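Local coordinates for protein putative transcriptional regulator, IclR family (Arthrobacter aurescens, PDB 3OBF) that probably acts as an IclR-family transcription factor that binds DNA, this chain being its C-terminal, GAF-related domain without the helix-turn-helix part, at residues Pro11-Leu16 / Cys36-Pro41; Asn57-Ser62 / Ile85-Val90. All blocks are in the same frame, centred on the assembly; numbering follows the deposited sequence. Where two conformers were deposited one is given.

Contact 1: Pro11-Leu16 / Cys36-Pro41; sequences PVLREL and CVEQIP
The C-terminal domain of this IclR-family regulator carries its first helix, 3-20, beside the antiparallel sheet, and here that helix meets strand 34-40 close to the strand's end. The short segments run nearly the same way, their axes 30° apart and 8.0 Å from each other at closest approach. Two aliphatic side chains carry most of the contact. Leu13 points from the helix at the strand; with CG anti to its carbonyl carbon (chi1 -60°) and CD1 carried on in an extended line, Leu13 CD1 comes to 3.7 Å from the carbonyl O of Glu38. Leu13 CD1 also lies 4.1 Å from Glu38 CG, so it rests on the backbone and the aliphatic root of that glutamate. Ile40 answers from the strand. Ile40 CG1, also anti to the carbonyl carbon, presses against the helix backbone, 3.6 Å from Leu13 CB and equally near Leu13 C, while Ile40 CD1 runs on along the turn to 3.9 Å from Arg14 N. Arg14 adds its CB, 4.1 Å from Ile40 CD1, and then leads its guanidinium away. An alanine at Ile40 would lack CG1, CG2 and CD1 and would probably lose most of the apolar packing against Leu13 and Arg14. Ahead of Ile40 the strand carries a classic beta bulge, Val37 and Glu38 together pairing with Leu26 of strand 24-29. Tyr10 and Thr17 of helix 3-20 extend the cover over Ile40. Further round the same helix, Leu13 and Leu16 reach Val139 on strand 135-144, and Val12 packs on Val167 of helix 150-170.

Contact 2: Asn57-Ser62 / Ile85-Val90; sequences NEALSS and ITLTGV
Ala59 and Leu87 stand side by side with Ile85 on one side of a short parallel bridge, while the side chains of Glu58 and Thr86 pass at a slant on its other side. Leu87 has CG anti to its backbone N (chi1 177°), which brings Leu87 CD1 over Ala59 CB and on to 4.1 Å from Leu60 CG, where the two leucines meet at an oblique angle. Ile85 comes at Ala59 from the neighbouring position: Ile85 CG2 lies 3.7 Å from Ala59 CB and also touches the Asn57 carbonyl. Across the bridge, Glu58 lays CG 3.6 Å from Thr86 OG1. Backbone bonds fix this order. Thr86 N donates to Asn57 O at 2.9 Å, and Ala59 N returns to Thr86 O at 2.8 Å, nearly straight at 169°. A water takes the N-H of Leu60 and donates to Thr86 O at 3.2 Å, so that this carbonyl accepts two bonds. The type I turn from Glu58 to Ser61 then leads the chain off into helix 62-69. Asn57 sets its CB 4.0 Å from Ile85 CD1, and its ND2 hydrogen-bonds the carbonyl of Ser84. Helix 73-82 covers the side carrying Ala59, Ile85 and Leu87, its Leu80 touching all three; Val64 and Leu68 of helix 62-69 also meet Ile85, and Tyr98 of helix 92-108 packs on Leu60 and bonds the carbonyl of Ala59.

Overall arrangement
The two contacts lie on opposite sides of the chain's centre, their own centres about 25 Å apart and their nearest atoms about 10 Å apart, and they follow one another along the sequence, both within the IclR C-terminal family region. Contact 1 is a surface contact of a helix with a sheet strand, held by aliphatic packing; contact 2 is partly buried, joins two loops among the helices, and combines paired backbone hydrogen bonds and a water with packed alkyl groups. They share no element directly, but strand 34-40 of contact 1 is neighboured in the sheet by strand 55-56, which runs straight into the 57-62 loop of contact 2.

Contact 1: Pro11-Leu16 / Cys36-Pro41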
ATOM      1  N   PRO A  11       8.778  -9.166  12.043  1.00 27.75           N
ATOM      2  CA  PRO A  11       8.339  -8.905  13.425  1.00 28.20           C
ATOM      3  C   PRO A  11       7.425  -7.699  13.502  1.00 28.29           C
ATOM      4  O   PRO A  11       6.568  -7.619  14.410  1.00 27.93           O
ATOM      5  CB  PRO A  11       9.626  -8.551  14.176  1.00 28.97           C
ATOM      6  CG  PRO A  11      10.757  -8.981  13.291  1.00 29.50           C
ATOM      7  CD  PRO A  11      10.234  -9.023  11.881  1.00 27.59           C
ATOM      8  N   VAL A  12       7.643  -6.747  12.592  1.00 27.13           N
ATOM      9  CA  VAL A  12       6.887  -5.510  12.623  1.00 26.80           C
ATOM     10  C   VAL A  12       5.450  -5.805  12.105  1.00 26.07           C
ATOM     11  O   VAL A  12       4.475  -5.294  12.643  1.00 25.69           O
ATOM     12  CB  VAL A  12       7.594  -4.390  11.807  1.00 27.01           C
ATOM     13  CG1 VAL A  12       6.697  -3.171  11.650  1.00 28.15           C
ATOM     14  CG2 VAL A  12       8.924  -3.970  12.453  1.00 26.82           C
ATOM     15  N   LEU A  13       5.324  -6.658  11.103  1.00 24.99           N
ATOM     16  CA  LEU A  13       3.961  -7.028  10.606  1.00 25.48           C
ATOM     17  C   LEU A  13       3.221  -7.831  11.661  1.00 26.41           C
ATOM     18  O   LEU A  13       2.033  -7.639  11.842  1.00 26.32           O
ATOM     19  CB  LEU A  13       4.002  -7.848   9.309  1.00 23.81           C
ATOM     20  CG  LEU A  13       4.643  -7.290   8.041  1.00 25.83           C
ATOM     21  CD1 LEU A  13       4.736  -8.406   6.986  1.00 24.12           C
ATOM     22  CD2 LEU A  13       3.886  -6.046   7.481  1.00 26.09           C
ATOM     23  N   ARG A  14       3.933  -8.718  12.361  1.00 28.37           N
ATOM     24  CA  ARG A  14       3.291  -9.561  13.384  1.00 31.13           C
ATOM     25  C   ARG A  14       2.717  -8.656  14.496  1.00 31.61           C
ATOM     26  O   ARG A  14       1.567  -8.795  14.879  1.00 31.74           O
ATOM     27  CB  ARG A  14       4.261 -10.631  13.942  1.00 32.15           C
ATOM     28  CG  ARG A  14       3.610 -11.586  14.985  1.00 37.46           C
ATOM     29  CD  ARG A  14       4.654 -12.420  15.758  1.00 47.65           C
ATOM     30  NE  ARG A  14       5.980 -11.773  15.750  1.00 53.88           N
ATOM     31  CZ  ARG A  14       7.111 -12.342  16.160  1.00 56.98           C
ATOM     32  NH1 ARG A  14       7.110 -13.585  16.639  1.00 59.83           N
ATOM     33  NH2 ARG A  14       8.246 -11.663  16.099  1.00 57.98           N
ATOM     34  N   GLU A  15       3.530  -7.707  14.953  1.00 32.05           N
ATOM     35  CA  GLU A  15       3.146  -6.719  15.937  1.00 33.03           C
ATOM     36  C   GLU A  15       1.956  -5.879  15.438  1.00 32.04           C
ATOM     37  O   GLU A  15       1.050  -5.545  16.210  1.00 32.01           O
ATOM     38  CB  GLU A  15       4.381  -5.852  16.249  1.00 34.89           C
ATOM     39  CG  GLU A  15       4.255  -4.676  17.288  1.00 40.27           C
ATOM     40  CD  GLU A  15       5.540  -3.756  17.302  1.00 46.81           C
ATOM     41  OE1 GLU A  15       6.094  -3.417  16.197  1.00 48.30           O
ATOM     42  OE2 GLU A  15       6.002  -3.365  18.416  1.00 49.46           O
ATOM     43  N   LEU A  16       1.962  -5.519  14.156  1.00 30.08           N
ATOM     44  CA  LEU A  16       0.922  -4.670  13.634  1.00 29.05           C
ATOM     45  C   LEU A  16      -0.452  -5.369  13.606  1.00 30.18           C
ATOM     46  O   LEU A  16      -1.495  -4.752  13.892  1.00 29.59           O
ATOM     47  CB  LEU A  16       1.303  -4.180  12.242  1.00 28.39           C
ATOM     48  CG  LEU A  16       0.314  -3.284  11.480  1.00 26.07           C
ATOM     49  CD1 LEU A  16       0.111  -1.985  12.264  1.00 23.33           C
ATOM     50  CD2 LEU A  16       0.793  -3.003   9.977  1.00 21.54           C
ATOM     51  N   CYS A  36       2.164  -9.156  -2.967  1.00 27.00           N
ATOM     52  CA  CYS A  36       2.326  -9.493  -1.567  1.00 26.59           C
ATOM     53  C   CYS A  36       3.435 -10.558  -1.377  1.00 26.25           C
ATOM     54  O   CYS A  36       3.361 -11.661  -1.926  1.00 26.45           O
ATOM     55  CB  CYS A  36       1.005  -9.933  -0.946  1.00 26.28           C
ATOM     56  SG  CYS A  36       1.267 -10.474   0.767  1.00 27.62           S
ATOM     57  N   VAL A  37       4.480 -10.207  -0.639  1.00 24.82           N
ATOM     58  CA  VAL A  37       5.597 -11.149  -0.468  1.00 24.81           C
ATOM     59  C   VAL A  37       5.733 -11.650   0.978  1.00 25.12           C
ATOM     60  O   VAL A  37       6.515 -12.554   1.233  1.00 26.39           O
ATOM     61  CB  VAL A  37       6.949 -10.543  -0.903  1.00 24.78           C
ATOM     62  CG1 VAL A  37       6.923 -10.191  -2.375  1.00 25.92           C
ATOM     63  CG2 VAL A  37       7.370  -9.340   0.008  1.00 23.65           C
ATOM     64  N   GLU A  38       4.996 -11.038   1.908  1.00 24.18           N
ATOM     65  CA  GLU A  38       5.006 -11.442   3.304  1.00 24.56           C
ATOM     66  C   GLU A  38       3.752 -10.882   3.967  1.00 24.90           C
ATOM     67  O   GLU A  38       3.442  -9.697   3.809  1.00 24.74           O
ATOM     68  CB  GLU A  38       6.254 -10.903   4.015  1.00 24.67           C
ATOM     69  CG  GLU A  38       6.595 -11.612   5.316  1.00 24.67           C
ATOM     70  CD  GLU A  38       8.032 -11.309   5.755  1.00 26.17           C
ATOM     71  OE1 GLU A  38       8.832 -12.272   5.787  1.00 26.86           O
ATOM     72  OE2 GLU A  38       8.360 -10.122   6.046  1.00 23.72           O
ATOM     73  N   GLN A  39       3.035 -11.719   4.712  1.00 25.10           N
ATOM     74  CA  GLN A  39       1.815 -11.269   5.363  1.00 25.64           C
ATOM     75  C   GLN A  39       1.454 -12.062   6.630  1.00 25.65           C
ATOM     76  O   GLN A  39       1.861 -13.219   6.794  1.00 25.57           O
ATOM     77  CB  GLN A  39       0.651 -11.253   4.345  1.00 25.90           C
ATOM     78  CG  GLN A  39       0.146 -12.640   3.939  1.00 27.08           C
ATOM     79  CD  GLN A  39      -1.106 -13.036   4.703  1.00 29.55           C
ATOM     80  OE1 GLN A  39      -1.025 -13.790   5.663  1.00 30.27           O
ATOM     81  NE2 GLN A  39      -2.270 -12.515   4.286  1.00 30.00           N
ATOM     82  N   ILE A  40       0.702 -11.418   7.521  1.00 25.81           N
ATOM     83  CA  ILE A  40       0.189 -12.027   8.750  1.00 25.59           C
ATOM     84  C   ILE A  40      -1.318 -11.956   8.633  1.00 26.48           C
ATOM     85  O   ILE A  40      -1.855 -10.889   8.407  1.00 27.17           O
ATOM     86  CB  ILE A  40       0.545 -11.207  10.000  1.00 25.57           C
ATOM     87  CG1 ILE A  40       2.005 -10.738   9.992  1.00 25.47           C
ATOM     88  CG2 ILE A  40       0.158 -12.007  11.339  1.00 27.19           C
ATOM     89  CD1 ILE A  40       2.983 -11.875  10.219  1.00 29.17           C
ATOM     90  N   PRO A  41      -2.031 -13.069   8.813  1.00 27.62           N
ATOM     91  CA  PRO A  41      -3.495 -12.947   8.642  1.00 28.86           C
ATOM     92  C   PRO A  41      -4.212 -12.312   9.864  1.00 30.42           C
ATOM     93  O   PRO A  41      -3.749 -12.463  11.005  1.00 29.42           O
ATOM     94  CB  PRO A  41      -3.958 -14.415   8.462  1.00 28.95           C
ATOM     95  CG  PRO A  41      -2.967 -15.216   9.343  1.00 28.42           C
ATOM     96  CD  PRO A  41      -1.598 -14.464   9.032  1.00 27.67           C
TER

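Contact 2: Asn57-Ser62 / Ile85-Val90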
ATOM      1  N   ASN A  57      -3.167  -4.585  -9.678  1.00 29.14           N
ATOM      2  CA  ASN A  57      -2.862  -3.566 -10.709  1.00 30.22           C
ATOM      3  C   ASN A  57      -3.969  -2.511 -10.921  1.00 30.68           C
ATOM      4  O   ASN A  57      -4.010  -1.845 -11.966  1.00 30.21           O
ATOM      5  CB  ASN A  57      -2.443  -4.202 -12.037  1.00 30.82           C
ATOM      6  CG  ASN A  57      -3.619  -4.741 -12.806  1.00 33.39           C
ATOM      7  OD1 ASN A  57      -4.559  -5.228 -12.226  1.00 34.63           O
ATOM      8  ND2 ASN A  57      -3.577  -4.630 -14.119  1.00 38.97           N
ATOM      9  N   GLU A  58      -4.842  -2.351  -9.925  1.00 30.40           N
ATOM     10  CA  GLU A  58      -5.861  -1.295  -9.946  1.00 30.54           C
ATOM     11  C   GLU A  58      -5.251  -0.062  -9.316  1.00 29.61           C
ATOM     12  O   GLU A  58      -4.645  -0.106  -8.233  1.00 28.09           O
ATOM     13  CB  GLU A  58      -7.107  -1.724  -9.165  1.00 32.03           C
ATOM     14  CG  GLU A  58      -7.794  -2.953  -9.840  1.00 37.15           C
ATOM     15  CD  GLU A  58      -8.889  -3.589  -9.002  1.00 44.49           C
ATOM     16  OE1 GLU A  58     -10.048  -3.148  -9.108  1.00 48.14           O
ATOM     17  OE2 GLU A  58      -8.603  -4.565  -8.257  1.00 49.66           O
ATOM     18  N   ALA A  59      -5.404   1.037 -10.026  1.00 29.45           N
ATOM     19  CA  ALA A  59      -4.880   2.328  -9.617  1.00 29.16           C
ATOM     20  C   ALA A  59      -5.280   2.678  -8.187  1.00 29.76           C
ATOM     21  O   ALA A  59      -4.475   3.203  -7.413  1.00 29.25           O
ATOM     22  CB  ALA A  59      -5.311   3.412 -10.613  1.00 28.25           C
ATOM     23  N   LEU A  60      -6.514   2.350  -7.827  1.00 31.16           N
ATOM     24  CA  LEU A  60      -7.053   2.816  -6.550  1.00 32.08           C
ATOM     25  C   LEU A  60      -6.658   1.941  -5.364  1.00 31.28           C
ATOM     26  O   LEU A  60      -6.888   2.305  -4.212  1.00 31.75           O
ATOM     27  CB  LEU A  60      -8.551   3.085  -6.649  1.00 33.30           C
ATOM     28  CG  LEU A  60      -8.904   4.326  -7.494  1.00 35.37           C
ATOM     29  CD1 LEU A  60     -10.408   4.594  -7.513  1.00 36.79           C
ATOM     30  CD2 LEU A  60      -8.176   5.597  -6.984  1.00 37.93           C
ATOM     31  N   SER A  61      -6.037   0.806  -5.676  0.50 31.15           N
ATOM     32  CA  SER A  61      -5.422  -0.075  -4.680  0.50 30.69           C
ATOM     33  C   SER A  61      -4.356   0.713  -3.899  0.50 30.19           C
ATOM     34  O   SER A  61      -3.468   1.340  -4.487  0.50 30.40           O
ATOM     35  CB  SER A  61      -4.825  -1.297  -5.387  0.50 30.15           C
ATOM     36  OG  SER A  61      -4.310  -2.252  -4.483  0.50 30.09           O
ATOM     37  N   SER A  62      -4.485   0.717  -2.578  0.50 29.66           N
ATOM     38  CA  SER A  62      -3.609   1.517  -1.718  0.50 29.24           C
ATOM     39  C   SER A  62      -2.142   1.292  -2.018  0.50 27.97           C
ATOM     40  O   SER A  62      -1.364   2.232  -2.178  0.50 27.70           O
ATOM     41  CB  SER A  62      -3.866   1.175  -0.254  0.50 29.38           C
ATOM     42  OG  SER A  62      -5.071   1.766   0.164  0.50 32.05           O
ATOM     43  N   ILE A  85      -2.061  -0.390 -15.573  1.00 34.23           N
ATOM     44  CA  ILE A  85      -2.704  -0.116 -14.287  1.00 33.65           C
ATOM     45  C   ILE A  85      -4.124   0.360 -14.632  1.00 34.05           C
ATOM     46  O   ILE A  85      -4.262   1.216 -15.488  1.00 33.42           O
ATOM     47  CB  ILE A  85      -1.911   0.944 -13.490  1.00 32.87           C
ATOM     48  CG1 ILE A  85      -0.505   0.418 -13.127  1.00 33.10           C
ATOM     49  CG2 ILE A  85      -2.642   1.366 -12.265  1.00 31.83           C
ATOM     50  CD1 ILE A  85      -0.479  -0.767 -12.186  1.00 32.12           C
ATOM     51  N   THR A  86      -5.160  -0.236 -14.022  1.00 35.28           N
ATOM     52  CA  THR A  86      -6.537   0.051 -14.430  1.00 37.43           C
ATOM     53  C   THR A  86      -7.176   1.106 -13.550  1.00 39.22           C
ATOM     54  O   THR A  86      -6.974   1.144 -12.317  1.00 38.72           O
ATOM     55  CB  THR A  86      -7.447  -1.207 -14.514  1.00 37.61           C
ATOM     56  OG1 THR A  86      -7.606  -1.759 -13.212  1.00 37.23           O
ATOM     57  CG2 THR A  86      -6.863  -2.276 -15.486  1.00 36.71           C
ATOM     58  N   LEU A  87      -7.937   1.973 -14.207  1.00 42.00           N
ATOM     59  CA  LEU A  87      -8.617   3.085 -13.546  1.00 45.14           C
ATOM     60  C   LEU A  87      -9.892   3.413 -14.320  1.00 48.21           C
ATOM     61  O   LEU A  87      -9.860   3.441 -15.551  1.00 48.21           O
ATOM     62  CB  LEU A  87      -7.708   4.325 -13.494  1.00 44.27           C
ATOM     63  CG  LEU A  87      -8.318   5.600 -12.899  1.00 44.17           C
ATOM     64  CD1 LEU A  87      -8.622   5.385 -11.406  1.00 42.85           C
ATOM     65  CD2 LEU A  87      -7.389   6.792 -13.074  1.00 43.65           C
ATOM     66  N   THR A  88     -10.996   3.644 -13.604  1.00 51.77           N
ATOM     67  CA  THR A  88     -12.287   3.953 -14.239  1.00 56.02           C
ATOM     68  C   THR A  88     -12.287   5.298 -14.940  1.00 58.55           C
ATOM     69  O   THR A  88     -12.036   6.327 -14.305  1.00 59.44           O
ATOM     70  CB  THR A  88     -13.435   3.985 -13.234  1.00 56.10           C
ATOM     71  OG1 THR A  88     -13.588   2.684 -12.673  1.00 56.94           O
ATOM     72  CG2 THR A  88     -14.757   4.372 -13.932  1.00 57.72           C
ATOM     73  N   GLY A  89     -12.615   5.282 -16.230  1.00 60.80           N
ATOM     74  CA  GLY A  89     -12.695   6.503 -17.029  1.00 63.65           C
ATOM     75  C   GLY A  89     -11.475   7.399 -16.832  1.00 64.56           C
ATOM     76  O   GLY A  89     -11.574   8.452 -16.201  1.00 65.55           O
ATOM     77  N   VAL A  90     -10.322   6.973 -17.346  1.00 64.64           N
ATOM     78  CA  VAL A  90      -9.154   7.842 -17.397  1.00 64.59           C
ATOM     79  C   VAL A  90      -9.344   8.907 -18.491  1.00 66.09           C
ATOM     80  O   VAL A  90      -9.752   8.589 -19.621  1.00 67.01           O
ATOM     81  CB  VAL A  90      -7.826   7.053 -17.634  1.00 64.15           C
ATOM     82  CG1 VAL A  90      -7.710   5.856 -16.703  1.00 63.37           C
ATOM     83  CG2 VAL A  90      -7.704   6.596 -19.057  1.00 64.17           C
TER
HETATM   84  O   HOH W   1      -8.592   1.467  -9.615  1.00 35.27           O